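PDB 6XJJ: 2-oxoglutarate-dependent dioxygenase tropC from Talaromyces stipitatus, which acts as an iron(II)- and 2-oxoglutarate-dependent dioxygenase in the biosynthesis of fungal tropolones. Local coordinates for residues Asp187-Ile192 with Val314-Asn319. Numbering follows the deposited sequence.
Sequences DLVSTI and VAFFLN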
ATOM      1  N   ASP A 187       6.134  -8.161  -7.304  1.00 66.52           N
ATOM      2  CA  ASP A 187       7.379  -8.870  -7.042  1.00 67.61           C
ATOM      3  C   ASP A 187       7.928  -8.521  -5.667  1.00 64.68           C
ATOM      4  O   ASP A 187       8.384  -9.402  -4.927  1.00 70.56           O
ATOM      5  CB  ASP A 187       8.416  -8.541  -8.105  1.00 76.69           C
ATOM      6  CG  ASP A 187       9.704  -9.287  -7.880  1.00 74.71           C
ATOM      7  OD1 ASP A 187       9.710 -10.524  -8.049  1.00 98.28           O
ATOM      8  OD2 ASP A 187      10.696  -8.642  -7.485  1.00 83.55           O
ATOM      9  N   LEU A 188       7.917  -7.236  -5.321  1.00 64.56           N
ATOM     10  CA  LEU A 188       8.424  -6.814  -4.021  1.00 62.71           C
ATOM     11  C   LEU A 188       7.588  -7.384  -2.881  1.00 73.17           C
ATOM     12  O   LEU A 188       8.140  -7.796  -1.853  1.00 64.86           O
ATOM     13  CB  LEU A 188       8.467  -5.288  -3.954  1.00 61.63           C
ATOM     14  CG  LEU A 188       8.838  -4.656  -2.610  1.00 69.88           C
ATOM     15  CD1 LEU A 188      10.197  -5.118  -2.140  1.00 62.21           C
ATOM     16  CD2 LEU A 188       8.822  -3.144  -2.740  1.00 65.52           C
ATOM     17  N   VAL A 189       6.261  -7.428  -3.036  1.00 64.54           N
ATOM     18  CA  VAL A 189       5.436  -7.876  -1.922  1.00 69.77           C
ATOM     19  C   VAL A 189       5.602  -9.375  -1.732  1.00 68.85           C
ATOM     20  O   VAL A 189       5.446  -9.888  -0.618  1.00 61.76           O
ATOM     21  CB  VAL A 189       3.957  -7.493  -2.130  1.00 67.97           C
ATOM     22  CG1 VAL A 189       3.283  -8.399  -3.136  1.00 72.94           C
ATOM     23  CG2 VAL A 189       3.223  -7.504  -0.813  1.00 70.95           C
ATOM     24  N   SER A 190       5.921 -10.102  -2.806  1.00 65.74           N
ATOM     25  CA  SER A 190       6.209 -11.526  -2.676  1.00 65.67           C
ATOM     26  C   SER A 190       7.495 -11.749  -1.893  1.00 62.28           C
ATOM     27  O   SER A 190       7.589 -12.682  -1.085  1.00 59.72           O
ATOM     28  CB  SER A 190       6.308 -12.168  -4.055  1.00 68.89           C
ATOM     29  OG  SER A 190       5.084 -12.056  -4.757  1.00 68.67           O
ATOM     30  N   THR A 191       8.498 -10.899  -2.126  1.00 61.13           N
ATOM     31  CA  THR A 191       9.711 -10.930  -1.317  1.00 66.42           C
ATOM     32  C   THR A 191       9.392 -10.646   0.149  1.00 70.87           C
ATOM     33  O   THR A 191       9.827 -11.374   1.049  1.00 63.91           O
ATOM     34  CB  THR A 191      10.716  -9.904  -1.854  1.00 60.33           C
ATOM     35  OG1 THR A 191      11.013 -10.193  -3.224  1.00 69.02           O
ATOM     36  CG2 THR A 191      12.003  -9.919  -1.038  1.00 62.10           C
ATOM     37  N   ILE A 192       8.623  -9.582   0.400  1.00 61.74           N
ATOM     38  CA  ILE A 192       8.260  -9.215   1.766  1.00 64.57           C
ATOM     39  C   ILE A 192       7.553 -10.369   2.462  1.00 62.52           C
ATOM     40  O   ILE A 192       7.834 -10.674   3.626  1.00 57.62           O
ATOM     41  CB  ILE A 192       7.396  -7.939   1.750  1.00 69.02           C
ATOM     42  CG1 ILE A 192       8.234  -6.753   1.261  1.00 72.22           C
ATOM     43  CG2 ILE A 192       6.840  -7.631   3.140  1.00 63.04           C
ATOM     44  CD1 ILE A 192       7.440  -5.517   0.901  1.00 75.45           C
ATOM     45  N   VAL A 314       1.588   6.533  -3.920  1.00 78.62           N
ATOM     46  CA  VAL A 314       1.093   5.323  -4.563  1.00 75.38           C
ATOM     47  C   VAL A 314       1.065   4.225  -3.515  1.00 70.12           C
ATOM     48  O   VAL A 314       2.100   3.884  -2.928  1.00 77.31           O
ATOM     49  CB  VAL A 314       1.951   4.914  -5.770  1.00 69.73           C
ATOM     50  CG1 VAL A 314       1.452   3.599  -6.349  1.00 71.53           C
ATOM     51  CG2 VAL A 314       1.915   6.003  -6.827  1.00 67.58           C
ATOM     52  N   ALA A 315      -0.117   3.679  -3.276  1.00 67.76           N
ATOM     53  CA  ALA A 315      -0.336   2.685  -2.239  1.00 67.14           C
ATOM     54  C   ALA A 315      -0.744   1.399  -2.929  1.00 69.93           C
ATOM     55  O   ALA A 315      -1.712   1.384  -3.696  1.00 64.75           O
ATOM     56  CB  ALA A 315      -1.413   3.143  -1.252  1.00 76.58           C
ATOM     57  N   PHE A 316       0.004   0.336  -2.685  1.00 74.50           N
ATOM     58  CA  PHE A 316      -0.334  -0.982  -3.192  1.00 71.08           C
ATOM     59  C   PHE A 316      -0.524  -1.914  -2.014  1.00 61.16           C
ATOM     60  O   PHE A 316       0.170  -1.801  -0.998  1.00 71.27           O
ATOM     61  CB  PHE A 316       0.720  -1.399  -4.286  1.00 65.11           C
ATOM     62  CG  PHE A 316       0.846  -2.892  -4.601  1.00 60.27           C
ATOM     63  CD1 PHE A 316       0.511  -3.920  -3.736  1.00 78.79           C
ATOM     64  CD2 PHE A 316       0.916  -3.229  -5.946  1.00 58.87           C
ATOM     65  CE1 PHE A 316       0.580  -5.249  -4.132  1.00 68.72           C
ATOM     66  CE2 PHE A 316       0.937  -4.553  -6.354  1.00 74.02           C
ATOM     67  CZ  PHE A 316       0.752  -5.552  -5.445  1.00 62.98           C
ATOM     68  N   PHE A 317      -1.535  -2.783  -2.125  1.00 56.14           N
ATOM     69  CA  PHE A 317      -1.909  -3.637  -1.015  1.00 74.47           C
ATOM     70  C   PHE A 317      -2.035  -5.067  -1.501  1.00 73.93           C
ATOM     71  O   PHE A 317      -2.356  -5.325  -2.665  1.00 66.28           O
ATOM     72  CB  PHE A 317      -3.250  -3.248  -0.310  1.00 70.78           C
ATOM     73  CG  PHE A 317      -3.487  -1.762  -0.159  1.00 69.74           C
ATOM     74  CD1 PHE A 317      -3.398  -0.900  -1.239  1.00 71.25           C
ATOM     75  CD2 PHE A 317      -3.595  -1.206   1.108  1.00 64.00           C
ATOM     76  CE1 PHE A 317      -3.591   0.459  -1.083  1.00 68.24           C
ATOM     77  CE2 PHE A 317      -3.746   0.155   1.266  1.00 63.41           C
ATOM     78  CZ  PHE A 317      -3.739   0.984   0.174  1.00 60.79           C
ATOM     79  N   LEU A 318      -1.771  -5.987  -0.579  1.00 77.33           N
ATOM     80  CA  LEU A 318      -1.946  -7.417  -0.782  1.00 71.67           C
ATOM     81  C   LEU A 318      -2.969  -7.900   0.238  1.00 71.22           C
ATOM     82  O   LEU A 318      -2.711  -7.870   1.448  1.00 69.03           O
ATOM     83  CB  LEU A 318      -0.612  -8.150  -0.640  1.00 65.52           C
ATOM     84  CG  LEU A 318      -0.671  -9.682  -0.612  1.00 75.07           C
ATOM     85  CD1 LEU A 318      -1.258 -10.232  -1.903  1.00 73.39           C
ATOM     86  CD2 LEU A 318       0.716 -10.258  -0.351  1.00 72.62           C
ATOM     87  N   ASN A 319      -4.128  -8.331  -0.249  1.00 71.92           N
ATOM     88  CA  ASN A 319      -5.204  -8.824   0.600  1.00 81.36           C
ATOM     89  C   ASN A 319      -5.239 -10.347   0.568  1.00 84.26           C
ATOM     90  O   ASN A 319      -4.632 -10.990  -0.291  1.00 92.17           O
ATOM     91  CB  ASN A 319      -6.555  -8.259   0.142  1.00 75.45           C
ATOM     92  CG  ASN A 319      -6.658  -6.763   0.337  1.00 72.55           C
ATOM     93  OD1 ASN A 319      -6.045  -6.194   1.240  1.00 76.38           O
ATOM     94  ND2 ASN A 319      -7.408  -6.108  -0.539  1.00 74.30           N
TER
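Val-189, on the helix, sends its two methyls to two different side chains of the strand. CG2 meets Leu-318, lying 3.8 Å from its CD2 and 3.9 Å from its CB, so that this methyl sits against both the root and one branch of the leucine. The other methyl, CG1, turns to Phe-316 and comes within 4.3 Å of its CE1, approaching the ring obliquely. The valine torsion (chi1 76°) accounts for this division: CG2 swings opposite the backbone N while CG1 tucks in on the N and carbonyl side, and the two methyls fork toward successive inward positions of the strand. In Leu-318, chi1 (171°) swings CG away from the backbone N, and chi2 (61°) then leaves CD2, not CD1, as the branch extended toward Val-189.

No hydrogen bond crosses the interface; it is wholly apolar, buried and small, about 129 Å² in all. Val-189 also packs on Val-249 and Ile-251 of the neighbouring strand 249-253, while Leu-318 reaches Val-193 one turn further along the helix and Phe-316 reaches Met-185 one turn back. Within the helix, the Asp-187 carbonyl O accepts from both Thr-191 N and Thr-191 OG1, one from each side of the carbonyl plane. The side chain of Phe-316 is about 11 Å from the bound iron ion. Helix 171-204 thus lies against the end of strand 311-318 and the adjacent strand 249-253, backing the major sheet of the double-stranded beta-helix (jelly-roll) core found in 2-oxoglutarate-dependent dioxygenases.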